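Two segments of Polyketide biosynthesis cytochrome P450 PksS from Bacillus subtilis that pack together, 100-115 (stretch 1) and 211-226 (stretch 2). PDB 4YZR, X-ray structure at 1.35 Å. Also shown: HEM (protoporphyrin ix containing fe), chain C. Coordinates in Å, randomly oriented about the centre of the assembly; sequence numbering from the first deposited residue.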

ATOM      1  N   THR A 100      -4.479  12.114 -16.130  1.00 11.73           N
ATOM      2  CA  THR A 100      -3.552  13.177 -16.031  1.00 12.89           C
ATOM      3  C   THR A 100      -4.147  14.366 -15.309  1.00 14.11           C
ATOM      4  O   THR A 100      -3.517  14.992 -14.425  1.00 13.62           O
ATOM      5  CB  THR A 100      -3.088  13.610 -17.465  1.00 13.77           C
ATOM      6  OG1 THR A 100      -2.750  12.409 -18.150  1.00 17.69           O
ATOM      7  CG2 THR A 100      -1.966  14.534 -17.416  1.00 16.50           C
ATOM      8  N   ARG A 101      -5.357  14.680 -15.646  1.00 13.24           N
ATOM      9  CA  ARG A 101      -6.070  15.785 -15.007  1.00 13.66           C
ATOM     10  C   ARG A 101      -6.259  15.463 -13.499  1.00 13.43           C
ATOM     11  O   ARG A 101      -6.067  16.361 -12.668  1.00 14.68           O
ATOM     12  CB  ARG A 101      -7.415  15.998 -15.720  1.00 15.51           C
ATOM     13  CG  ARG A 101      -8.346  16.835 -14.934  1.00 16.97           C
ATOM     14  CD  ARG A 101      -9.641  17.167 -15.655  1.00 16.82           C
ATOM     15  NE  ARG A 101     -10.597  17.760 -14.721  1.00 17.83           N
ATOM     16  CZ  ARG A 101     -11.403  17.052 -13.920  1.00 18.64           C
ATOM     17  NH1 ARG A 101     -11.390  15.734 -13.956  1.00 17.51           N
ATOM     18  NH2 ARG A 101     -12.186  17.652 -13.029  1.00 19.32           N
ATOM     19  N   LEU A 102      -6.816  14.289 -13.193  1.00 12.70           N
ATOM     20  CA  LEU A 102      -7.045  13.968 -11.773  1.00 12.18           C
ATOM     21  C   LEU A 102      -5.726  14.003 -10.986  1.00 12.48           C
ATOM     22  O   LEU A 102      -5.690  14.595  -9.897  1.00 12.85           O
ATOM     23  CB  LEU A 102      -7.691  12.601 -11.673  1.00 12.32           C
ATOM     24  CG  LEU A 102      -9.050  12.501 -12.269  1.00 13.40           C
ATOM     25  CD1 LEU A 102      -9.544  11.055 -12.208  1.00 16.30           C
ATOM     26  CD2 LEU A 102     -10.087  13.329 -11.485  1.00 14.06           C
ATOM     27  N   ARG A 103      -4.658  13.504 -11.514  1.00 11.87           N
ATOM     28  CA  ARG A 103      -3.391  13.494 -10.796  1.00 13.52           C
ATOM     29  C   ARG A 103      -2.939  14.907 -10.591  1.00 16.14           C
ATOM     30  O   ARG A 103      -2.410  15.215  -9.510  1.00 15.51           O
ATOM     31  CB  ARG A 103      -2.376  12.638 -11.469  1.00 14.95           C
ATOM     32  CG  ARG A 103      -1.168  12.463 -10.540  1.00 18.03           C
ATOM     33  CD  ARG A 103      -0.530  11.179 -10.530  1.00 21.95           C
ATOM     34  NE  ARG A 103       0.662  11.171  -9.670  1.00 18.19           N
ATOM     35  CZ  ARG A 103       1.246  10.052  -9.266  1.00 18.84           C
ATOM     36  NH1 ARG A 103       0.657   8.921  -9.463  1.00 16.24           N
ATOM     37  NH2 ARG A 103       2.382  10.152  -8.629  1.00 21.10           N
ATOM     38  N   SER A 104      -3.132  15.831 -11.563  1.00 14.36           N
ATOM     39  CA  SER A 104      -2.626  17.196 -11.410  1.00 15.64           C
ATOM     40  C   SER A 104      -3.393  17.954 -10.373  1.00 14.50           C
ATOM     41  O   SER A 104      -2.819  18.853  -9.750  1.00 17.35           O
ATOM     42  CB  SER A 104      -2.796  17.961 -12.723  1.00 17.71           C
ATOM     43  OG  SER A 104      -4.205  18.301 -12.973  1.00 23.06           O
ATOM     44  N   LEU A 105      -4.584  17.590 -10.055  1.00 13.89           N
ATOM     45  CA  LEU A 105      -5.431  18.201  -9.066  1.00 13.24           C
ATOM     46  C   LEU A 105      -5.079  17.760  -7.640  1.00 16.80           C
ATOM     47  O   LEU A 105      -5.469  18.421  -6.653  1.00 21.04           O
ATOM     48  CB  LEU A 105      -6.896  17.971  -9.359  1.00 15.31           C
ATOM     49  CG  LEU A 105      -7.463  18.896 -10.464  1.00 15.12           C
ATOM     50  CD1 LEU A 105      -8.647  18.331 -11.074  1.00 15.38           C
ATOM     51  CD2 LEU A 105      -7.747  20.280  -9.918  1.00 15.93           C
ATOM     52  N   VAL A 106      -4.466  16.608  -7.452  1.00 12.92           N
ATOM     53  CA  VAL A 106      -4.043  16.199  -6.120  1.00 13.51           C
ATOM     54  C   VAL A 106      -2.596  16.335  -5.968  1.00 13.88           C
ATOM     55  O   VAL A 106      -2.176  16.357  -4.780  1.00 16.54           O
ATOM     56  CB  VAL A 106      -4.568  14.806  -5.824  1.00 12.48           C
ATOM     57  CG1 VAL A 106      -4.040  13.789  -6.747  1.00 12.36           C
ATOM     58  CG2 VAL A 106      -4.340  14.346  -4.369  1.00 15.00           C
ATOM     59  N   HIS A 107      -1.809  16.369  -7.000  1.00 13.65           N
ATOM     60  CA  HIS A 107      -0.356  16.349  -6.937  1.00 19.08           C
ATOM     61  C   HIS A 107       0.317  17.214  -5.912  1.00 22.28           C
ATOM     62  O   HIS A 107       1.238  16.811  -5.258  1.00 17.97           O
ATOM     63  CB  HIS A 107       0.171  16.714  -8.347  1.00 21.18           C
ATOM     64  CG  HIS A 107       1.633  16.962  -8.441  1.00 25.00           C
ATOM     65  ND1 HIS A 107       2.175  18.221  -8.512  1.00 27.64           N
ATOM     66  CD2 HIS A 107       2.652  16.103  -8.624  1.00 29.85           C
ATOM     67  CE1 HIS A 107       3.482  18.120  -8.640  1.00 26.18           C
ATOM     68  NE2 HIS A 107       3.797  16.851  -8.731  1.00 31.90           N
ATOM     69  N   GLN A 108      -0.133  18.364  -5.869  1.00 18.08           N
ATOM     70  CA  GLN A 108       0.429  19.326  -4.984  1.00 20.92           C
ATOM     71  C   GLN A 108       0.338  18.952  -3.491  1.00 21.66           C
ATOM     72  O   GLN A 108       1.188  19.399  -2.725  1.00 24.32           O
ATOM     73  CB  GLN A 108      -0.173  20.679  -5.263  1.00 25.19           C
ATOM     74  CG  GLN A 108      -1.601  20.768  -4.856  1.00 24.92           C
ATOM     75  CD  GLN A 108      -2.583  20.052  -5.777  1.00 34.95           C
ATOM     76  OE1 GLN A 108      -2.225  19.431  -6.805  1.00 29.29           O
ATOM     77  NE2 GLN A 108      -3.857  20.169  -5.400  1.00 34.37           N
ATOM     78  N   ALA A 109      -0.607  18.171  -3.054  1.00 17.29           N
ATOM     79  CA  ALA A 109      -0.672  17.698  -1.764  1.00 17.37           C
ATOM     80  C   ALA A 109       0.360  16.751  -1.341  1.00 16.68           C
ATOM     81  O   ALA A 109       0.606  16.489  -0.102  1.00 17.73           O
ATOM     82  CB  ALA A 109      -2.036  17.130  -1.444  1.00 19.44           C
ATOM     83  N   PHE A 110       1.123  16.244  -2.306  1.00 15.35           N
ATOM     84  CA  PHE A 110       2.144  15.219  -2.007  1.00 19.37           C
ATOM     85  C   PHE A 110       3.487  15.605  -2.558  1.00 17.75           C
ATOM     86  O   PHE A 110       4.348  14.721  -2.655  1.00 20.79           O
ATOM     87  CB  PHE A 110       1.603  13.864  -2.524  1.00 17.10           C
ATOM     88  CG  PHE A 110       0.464  13.325  -1.701  1.00 16.87           C
ATOM     89  CD1 PHE A 110       0.690  12.530  -0.591  1.00 18.44           C
ATOM     90  CD2 PHE A 110      -0.806  13.603  -2.021  1.00 16.72           C
ATOM     91  CE1 PHE A 110      -0.341  12.146   0.181  1.00 18.40           C
ATOM     92  CE2 PHE A 110      -1.924  13.255  -1.277  1.00 20.64           C
ATOM     93  CZ  PHE A 110      -1.688  12.457  -0.158  1.00 19.05           C
ATOM     94  N   THR A 111       3.728  16.921  -2.659  1.00 19.75           N
ATOM     95  CA  THR A 111       5.133  17.341  -3.043  1.00 23.89           C
ATOM     96  C   THR A 111       6.088  17.238  -1.892  1.00 24.60           C
ATOM     97  O   THR A 111       5.670  17.204  -0.696  1.00 23.09           O
ATOM     98  CB  THR A 111       5.072  18.722  -3.567  1.00 28.80           C
ATOM     99  OG1 THR A 111       4.358  19.517  -2.600  1.00 32.71           O
ATOM    100  CG2 THR A 111       4.364  18.675  -4.941  1.00 29.04           C
ATOM    101  N   PRO A 112       7.397  17.123  -2.215  1.00 23.17           N
ATOM    102  CA  PRO A 112       8.360  16.886  -1.132  1.00 20.02           C
ATOM    103  C   PRO A 112       8.323  17.822   0.090  1.00 24.17           C
ATOM    104  O   PRO A 112       8.315  17.302   1.223  1.00 22.25           O
ATOM    105  CB  PRO A 112       9.710  16.968  -1.868  1.00 23.75           C
ATOM    106  CG  PRO A 112       9.400  16.502  -3.290  1.00 28.56           C
ATOM    107  CD  PRO A 112       8.042  17.129  -3.556  1.00 28.06           C
ATOM    108  N   ARG A 113       8.082  19.097  -0.078  1.00 20.84           N
ATOM    109  CA  ARG A 113       8.097  20.001   1.058  1.00 20.71           C
ATOM    110  C   ARG A 113       6.821  19.792   1.839  1.00 16.18           C
ATOM    111  O   ARG A 113       6.845  19.906   3.053  1.00 18.38           O
ATOM    112  CB  ARG A 113       8.193  21.450   0.496  1.00 20.87           C
ATOM    113  CG  ARG A 113       8.147  22.518   1.612  1.00 22.72           C
ATOM    114  CD  ARG A 113       9.349  22.504   2.508  1.00 22.77           C
ATOM    115  NE  ARG A 113       9.580  23.881   2.984  1.00 20.07           N
ATOM    116  CZ  ARG A 113      10.580  24.247   3.796  1.00 24.74           C
ATOM    117  NH1 ARG A 113      11.512  23.356   4.188  1.00 25.83           N
ATOM    118  NH2 ARG A 113      10.678  25.503   4.171  1.00 26.99           N
ATOM    119  N   THR A 114       5.670  19.691   1.144  1.00 18.43           N
ATOM    120  CA  THR A 114       4.387  19.618   1.776  1.00 16.06           C
ATOM    121  C   THR A 114       4.436  18.420   2.778  1.00 14.73           C
ATOM    122  O   THR A 114       4.044  18.478   3.924  1.00 14.24           O
ATOM    123  CB  THR A 114       3.285  19.493   0.752  1.00 22.28           C
ATOM    124  OG1 THR A 114       3.273  20.683  -0.084  1.00 26.35           O
ATOM    125  CG2 THR A 114       2.050  19.346   1.442  1.00 21.64           C
ATOM    126  N   ILE A 115       4.877  17.285   2.256  1.00 14.96           N
ATOM    127  CA  ILE A 115       4.894  16.056   3.081  1.00 12.76           C
ATOM    128  C   ILE A 115       5.961  16.216   4.126  1.00 13.65           C
ATOM    129  O   ILE A 115       5.788  15.842   5.283  1.00 11.54           O
ATOM    130  CB  ILE A 115       5.125  14.820   2.215  1.00 14.84           C
ATOM    131  CG1 ILE A 115       3.965  14.584   1.335  1.00 15.16           C
ATOM    132  CG2 ILE A 115       5.395  13.607   3.056  1.00 13.72           C
ATOM    133  CD1 ILE A 115       2.736  14.522   2.007  1.00 14.99           C
ATOM    134  N   ASP A 211      -6.207  21.466   6.134  1.00 20.76           N
ATOM    135  CA  ASP A 211      -6.274  19.990   6.013  1.00 17.59           C
ATOM    136  C   ASP A 211      -6.444  19.674   4.543  1.00 16.74           C
ATOM    137  O   ASP A 211      -6.833  20.508   3.677  1.00 16.02           O
ATOM    138  CB  ASP A 211      -7.514  19.402   6.777  1.00 18.30           C
ATOM    139  CG  ASP A 211      -8.797  19.910   6.195  1.00 21.26           C
ATOM    140  OD1 ASP A 211      -9.300  20.965   6.576  1.00 26.07           O
ATOM    141  OD2 ASP A 211      -9.426  19.324   5.297  1.00 20.36           O
ATOM    142  N   LEU A 212      -6.275  18.430   4.201  1.00 14.40           N
ATOM    143  CA  LEU A 212      -6.270  18.025   2.823  1.00 15.33           C
ATOM    144  C   LEU A 212      -7.620  18.007   2.230  1.00 15.36           C
ATOM    145  O   LEU A 212      -7.720  18.222   0.953  1.00 16.54           O
ATOM    146  CB  LEU A 212      -5.568  16.662   2.719  1.00 15.95           C
ATOM    147  CG  LEU A 212      -5.407  16.079   1.308  1.00 17.01           C
ATOM    148  CD1 LEU A 212      -4.608  17.040   0.495  1.00 20.85           C
ATOM    149  CD2 LEU A 212      -4.599  14.764   1.476  1.00 19.34           C
ATOM    150  N   ILE A 213      -8.743  17.820   2.924  1.00 14.07           N
ATOM    151  CA  ILE A 213     -10.017  17.873   2.313  1.00 15.52           C
ATOM    152  C   ILE A 213     -10.245  19.335   1.849  1.00 16.18           C
ATOM    153  O   ILE A 213     -10.625  19.590   0.662  1.00 14.75           O
ATOM    154  CB  ILE A 213     -11.179  17.438   3.221  1.00 15.76           C
ATOM    155  CG1 ILE A 213     -10.965  15.944   3.524  1.00 15.18           C
ATOM    156  CG2 ILE A 213     -12.523  17.710   2.560  1.00 18.61           C
ATOM    157  CD1 ILE A 213     -11.907  15.445   4.538  1.00 17.27           C
ATOM    158  N   SER A 214      -9.906  20.319   2.695  1.00 14.80           N
ATOM    159  CA  SER A 214     -10.047  21.712   2.315  1.00 17.55           C
ATOM    160  C   SER A 214      -9.172  21.980   1.112  1.00 16.18           C
ATOM    161  O   SER A 214      -9.675  22.674   0.115  1.00 20.10           O
ATOM    162  CB  SER A 214      -9.542  22.551   3.448  1.00 17.65           C
ATOM    163  OG  SER A 214     -10.463  22.534   4.563  1.00 21.43           O
ATOM    164  N   LYS A 215      -7.953  21.538   1.094  1.00 16.96           N
ATOM    165  CA  LYS A 215      -7.040  21.815  -0.004  1.00 17.86           C
ATOM    166  C   LYS A 215      -7.562  21.175  -1.310  1.00 17.98           C
ATOM    167  O   LYS A 215      -7.429  21.794  -2.405  1.00 19.49           O
ATOM    168  CB  LYS A 215      -5.647  21.357   0.276  1.00 23.36           C
ATOM    169  CG  LYS A 215      -4.881  22.142   1.349  1.00 28.16           C
ATOM    170  CD  LYS A 215      -3.375  21.715   1.435  1.00 35.65           C
ATOM    171  CE  LYS A 215      -2.676  21.785   0.040  1.00 40.43           C
ATOM    172  NZ  LYS A 215      -1.162  21.776  -0.185  1.00 37.53           N
ATOM    173  N   LEU A 216      -8.146  19.967  -1.336  1.00 15.20           N
ATOM    174  CA  LEU A 216      -8.678  19.330  -2.546  1.00 16.97           C
ATOM    175  C   LEU A 216      -9.895  20.063  -3.036  1.00 17.02           C
ATOM    176  O   LEU A 216     -10.110  20.177  -4.248  1.00 18.94           O
ATOM    177  CB  LEU A 216      -8.982  17.853  -2.316  1.00 20.02           C
ATOM    178  CG  LEU A 216      -7.769  16.967  -2.337  1.00 24.54           C
ATOM    179  CD1 LEU A 216      -8.127  15.608  -1.777  1.00 28.47           C
ATOM    180  CD2 LEU A 216      -7.299  16.785  -3.773  1.00 26.30           C
ATOM    181  N   VAL A 217     -10.760  20.495  -2.140  1.00 17.38           N
ATOM    182  CA  VAL A 217     -11.947  21.233  -2.471  1.00 19.57           C
ATOM    183  C   VAL A 217     -11.581  22.522  -3.188  1.00 18.50           C
ATOM    184  O   VAL A 217     -12.272  22.801  -4.209  1.00 23.43           O
ATOM    185  CB  VAL A 217     -12.806  21.498  -1.249  1.00 19.19           C
ATOM    186  CG1 VAL A 217     -13.913  22.544  -1.539  1.00 24.08           C
ATOM    187  CG2 VAL A 217     -13.384  20.226  -0.766  1.00 19.69           C
ATOM    188  N   HIS A 218     -10.493  23.136  -2.802  1.00 19.38           N
ATOM    189  CA  HIS A 218     -10.111  24.411  -3.419  1.00 21.59           C
ATOM    190  C   HIS A 218      -9.128  24.334  -4.547  1.00 24.23           C
ATOM    191  O   HIS A 218      -8.915  25.296  -5.245  1.00 26.74           O
ATOM    192  CB  HIS A 218      -9.786  25.404  -2.330  1.00 24.18           C
ATOM    193  CG  HIS A 218     -11.010  25.747  -1.534  1.00 26.73           C
ATOM    194  ND1 HIS A 218     -11.275  25.246  -0.275  1.00 28.89           N
ATOM    195  CD2 HIS A 218     -12.102  26.466  -1.894  1.00 28.62           C
ATOM    196  CE1 HIS A 218     -12.447  25.716   0.130  1.00 27.35           C
ATOM    197  NE2 HIS A 218     -12.980  26.424  -0.849  1.00 32.48           N
ATOM    198  N   ALA A 219      -8.616  23.145  -4.850  1.00 19.73           N
ATOM    199  CA  ALA A 219      -7.706  22.955  -5.939  1.00 19.28           C
ATOM    200  C   ALA A 219      -8.406  23.270  -7.325  1.00 17.81           C
ATOM    201  O   ALA A 219      -9.546  23.013  -7.524  1.00 17.92           O
ATOM    202  CB  ALA A 219      -7.179  21.524  -5.958  1.00 17.95           C
ATOM    203  N   GLU A 220      -7.611  23.937  -8.152  1.00 19.87           N
ATOM    204  CA  GLU A 220      -8.082  24.237  -9.538  1.00 20.07           C
ATOM    205  C   GLU A 220      -6.878  24.180 -10.422  1.00 20.12           C
ATOM    206  O   GLU A 220      -5.815  24.709 -10.088  1.00 22.45           O
ATOM    207  CB  GLU A 220      -8.692  25.639  -9.579  1.00 25.30           C
ATOM    208  CG  GLU A 220      -9.394  25.873 -10.925  1.00 26.40           C
ATOM    209  CD  GLU A 220     -10.137  27.209 -11.068  1.00 38.72           C
ATOM    210  OE1 GLU A 220     -10.284  27.962 -10.088  1.00 39.90           O
ATOM    211  OE2 GLU A 220     -10.602  27.482 -12.203  1.00 42.69           O
ATOM    212  N   GLU A 221      -7.014  23.551 -11.578  1.00 19.29           N
ATOM    213  CA  GLU A 221      -5.923  23.449 -12.497  1.00 22.41           C
ATOM    214  C   GLU A 221      -6.445  23.616 -13.936  1.00 21.63           C
ATOM    215  O   GLU A 221      -7.365  22.916 -14.302  1.00 21.76           O
ATOM    216  CB  GLU A 221      -5.260  22.077 -12.296  1.00 28.11           C
ATOM    217  CG  GLU A 221      -4.214  21.735 -13.328  1.00 40.21           C
ATOM    218  CD  GLU A 221      -2.812  21.982 -12.846  1.00 45.79           C
ATOM    219  OE1 GLU A 221      -2.620  22.822 -11.918  1.00 43.37           O
ATOM    220  OE2 GLU A 221      -1.907  21.329 -13.398  1.00 45.75           O
ATOM    221  N   ASN A 222      -5.851  24.552 -14.659  1.00 21.92           N
ATOM    222  CA  ASN A 222      -6.239  24.865 -16.062  1.00 24.69           C
ATOM    223  C   ASN A 222      -7.693  25.097 -16.120  1.00 26.31           C
ATOM    224  O   ASN A 222      -8.368  24.681 -17.083  1.00 27.17           O
ATOM    225  CB  ASN A 222      -5.870  23.718 -17.006  1.00 28.22           C
ATOM    226  CG  ASN A 222      -4.377  23.384 -17.010  1.00 31.49           C
ATOM    227  OD1 ASN A 222      -3.496  24.256 -16.999  1.00 27.40           O
ATOM    228  ND2 ASN A 222      -4.086  22.093 -17.042  1.00 37.27           N
ATOM    229  N   GLY A 223      -8.248  25.789 -15.128  1.00 21.99           N
ATOM    230  CA  GLY A 223      -9.647  26.048 -15.114  1.00 22.77           C
ATOM    231  C   GLY A 223     -10.629  24.977 -14.690  1.00 25.17           C
ATOM    232  O   GLY A 223     -11.866  25.113 -14.774  1.00 26.88           O
ATOM    233  N   SER A 224     -10.087  23.865 -14.226  1.00 21.07           N
ATOM    234  CA  SER A 224     -10.936  22.772 -13.844  1.00 20.11           C
ATOM    235  C   SER A 224     -10.761  22.434 -12.358  1.00 18.55           C
ATOM    236  O   SER A 224      -9.695  22.594 -11.818  1.00 19.85           O
ATOM    237  CB  SER A 224     -10.607  21.546 -14.677  1.00 19.55           C
ATOM    238  OG  SER A 224     -11.493  20.521 -14.384  1.00 20.41           O
ATOM    239  N   LYS A 225     -11.799  22.015 -11.744  1.00 17.69           N
ATOM    240  CA  LYS A 225     -11.766  21.588 -10.281  1.00 18.76           C
ATOM    241  C   LYS A 225     -12.310  20.195 -10.215  1.00 19.46           C
ATOM    242  O   LYS A 225     -12.941  19.693 -11.109  1.00 18.31           O
ATOM    243  CB  LYS A 225     -12.672  22.501  -9.424  1.00 22.03           C
ATOM    244  CG  LYS A 225     -12.292  23.996  -9.467  1.00 26.83           C
ATOM    245  CD  LYS A 225     -13.352  24.810  -8.704  1.00 28.75           C
ATOM    246  CE  LYS A 225     -13.411  24.441  -7.207  1.00 30.10           C
ATOM    247  NZ  LYS A 225     -12.050  24.490  -6.601  1.00 30.73           N
ATOM    248  N   LEU A 226     -12.036  19.502  -9.091  1.00 16.63           N
ATOM    249  CA  LEU A 226     -12.730  18.249  -8.836  1.00 17.68           C
ATOM    250  C   LEU A 226     -14.205  18.390  -8.563  1.00 17.75           C
ATOM    251  O   LEU A 226     -14.624  19.245  -7.760  1.00 18.91           O
ATOM    252  CB  LEU A 226     -12.059  17.542  -7.644  1.00 15.13           C
ATOM    253  CG  LEU A 226     -10.606  17.197  -7.854  1.00 16.11           C
ATOM    254  CD1 LEU A 226      -9.992  16.858  -6.525  1.00 16.41           C
ATOM    255  CD2 LEU A 226     -10.397  15.996  -8.714  1.00 18.46           C
TER
HETATM  256  CHA HEM C 502      -0.669   3.877  -6.154  0.93  8.82           C
HETATM  257  CHB HEM C 502       1.993   1.141  -3.191  0.93  7.20           C
HETATM  258  CHC HEM C 502       1.101   4.241   0.447  0.93  7.08           C
HETATM  259  CHD HEM C 502      -1.658   6.840  -2.496  0.93  9.16           C
HETATM  260  C1A HEM C 502       0.110   2.852  -5.671  0.93  7.99           C
HETATM  261  C2A HEM C 502       0.677   1.717  -6.414  0.93  7.57           C
HETATM  262  C3A HEM C 502       1.341   0.957  -5.580  0.93  7.39           C
HETATM  263  C4A HEM C 502       1.322   1.621  -4.274  0.93  7.26           C
HETATM  264  CMA HEM C 502       1.973  -0.348  -5.855  0.93  8.20           C
HETATM  265  CAA HEM C 502       0.373   1.415  -7.886  0.93  9.04           C
HETATM  266  CBA HEM C 502      -0.795   0.557  -8.058  0.93 10.10           C
HETATM  267  CGA HEM C 502      -1.189   0.118  -9.534  0.93 10.28           C
HETATM  268  O1A HEM C 502      -2.118  -0.762  -9.551  0.93 11.37           O
HETATM  269  O2A HEM C 502      -0.537   0.619 -10.372  0.93 11.17           O
HETATM  270  C1B HEM C 502       1.972   1.742  -1.935  0.93  6.53           C
HETATM  271  C2B HEM C 502       2.696   1.313  -0.783  0.93  6.25           C
HETATM  272  C3B HEM C 502       2.472   2.149   0.259  0.93  6.89           C
HETATM  273  C4B HEM C 502       1.562   3.163  -0.273  0.93  6.77           C
HETATM  274  CMB HEM C 502       3.545   0.126  -0.812  0.93  7.64           C
HETATM  275  CAB HEM C 502       2.945   2.155   1.633  0.93  7.88           C
HETATM  276  CBB HEM C 502       4.010   1.522   1.980  0.93 13.04           C
HETATM  277  C1C HEM C 502       0.305   5.265   0.006  0.93  7.48           C
HETATM  278  C2C HEM C 502      -0.193   6.370   0.727  0.93  7.93           C
HETATM  279  C3C HEM C 502      -0.997   7.135  -0.120  0.93  8.92           C
HETATM  280  C4C HEM C 502      -1.010   6.437  -1.365  0.93  7.84           C
HETATM  281  CMC HEM C 502       0.278   6.670   2.125  0.93  8.96           C
HETATM  282  CAC HEM C 502      -1.714   8.368   0.164  0.93 10.30           C
HETATM  283  CBC HEM C 502      -2.136   8.698   1.330  0.93 16.19           C
HETATM  284  C1D HEM C 502      -1.665   6.279  -3.750  0.93  8.11           C
HETATM  285  C2D HEM C 502      -2.445   6.760  -4.865  0.93  9.68           C
HETATM  286  C3D HEM C 502      -2.138   5.927  -5.902  0.93  8.96           C
HETATM  287  C4D HEM C 502      -1.159   4.932  -5.422  0.93  8.13           C
HETATM  288  CMD HEM C 502      -3.327   7.989  -4.896  0.93  9.90           C
HETATM  289  CAD HEM C 502      -2.639   6.000  -7.321  0.93  9.65           C
HETATM  290  CBD HEM C 502      -1.763   6.838  -8.200  0.93  9.97           C
HETATM  291  CGD HEM C 502      -2.276   7.055  -9.657  0.93 10.07           C
HETATM  292  O1D HEM C 502      -3.141   6.264 -10.047  0.93 11.16           O
HETATM  293  O2D HEM C 502      -1.717   7.968 -10.296  0.93 12.42           O
HETATM  294  NA  HEM C 502       0.615   2.781  -4.412  0.93  7.60           N
HETATM  295  NB  HEM C 502       1.330   2.908  -1.589  0.93  7.37           N
HETATM  296  NC  HEM C 502      -0.185   5.337  -1.269  0.93  8.26           N
HETATM  297  ND  HEM C 502      -0.918   5.172  -4.076  0.93  8.19           N
HETATM  298 FE   HEM C 502       0.255   4.096  -2.865  0.93  7.61          FE

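Stretch 2 begins at Asp211, whose side chain caps the helix that follows: Asp211 OD2 accepts from Ser214 N at 2.8 Å and, weakly, from Ile213 N at 2.9 Å. Aspartate suits this position because its short carboxylate can reach the free amides of the first helical turn, which have no carbonyl partner within the helix. The helix, 212-218, then lays one side against Leu105, Val106 and Ala109 of stretch 1, with Ala109 near Leu212 (CA to CA 7.2 Å), Val106 near Leu216 (CA to CA 6.6 Å) and Leu105 near Ala219 (CA to CA 6.1 Å). As one chain advances, the other runs back.

Leu212 points toward stretch 1 and fits snugly there. Leu212 CD1 lies 3.2 Å from Ala109 CB, a tight contact for two methyl groups, while Leu212 CD2 sits 4.1 Å from Phe110 CZ. The small alanine allows the leucine in close, and the phenylalanine extends the apolar surface. One turn on, the exposed Lys215 carries its charged end past this apolar pair: Lys215 NZ comes to 4.2 Å from Gln108 O, too far for a hydrogen bond, and to 4.3 Å from Thr114 CG2.

Leu216 leaves its backbone sideways, but its end comes nearer, placing Leu216 CD2 3.9 Å from Val106 CG2. At Ala219 the chain leaves helical geometry. Here a single methyl is suited to the close backbones: Ala219 CB is 3.6 Å from Leu105 O and 3.6 Å from Gln108 NE2. Gln108 NE2 donates to Leu105 O at 2.7 Å, so the polar atoms beside the methyl satisfy each other.

Beyond the helix, Glu221 to Ser224 form a type I' turn. Gly223, at phi 78° and psi 6°, suits it because a CB there would jam against the preceding carbonyl oxygen. Leu105 packs against the base of this turn, Leu105 CD2 lying 3.7 Å from Glu221 N and 3.6 Å from Ser224 O; Glu221 N in turn donates to Ser224 O at 2.9 Å. The aliphatic part of Glu221 meets Ser104, Glu221 CG to Ser104 OG 3.5 Å.

Arg101 supplies the hydrogen bonds between the stretches. Arg101 NE donates to Ser224 OG at 2.9 Å and Arg101 NH2 to the same oxygen at 3.2 Å, while a weak bond joins Arg101 NH2 to Lys225 O at 2.9 Å. Both acceptors lie near the guanidinium plane, where its N-H groups point. Finally, Leu226 closes the apolar contact, Leu226 CD2 lying 3.8 Å from Leu105 CD1 and 3.9 Å from Leu102 CD2.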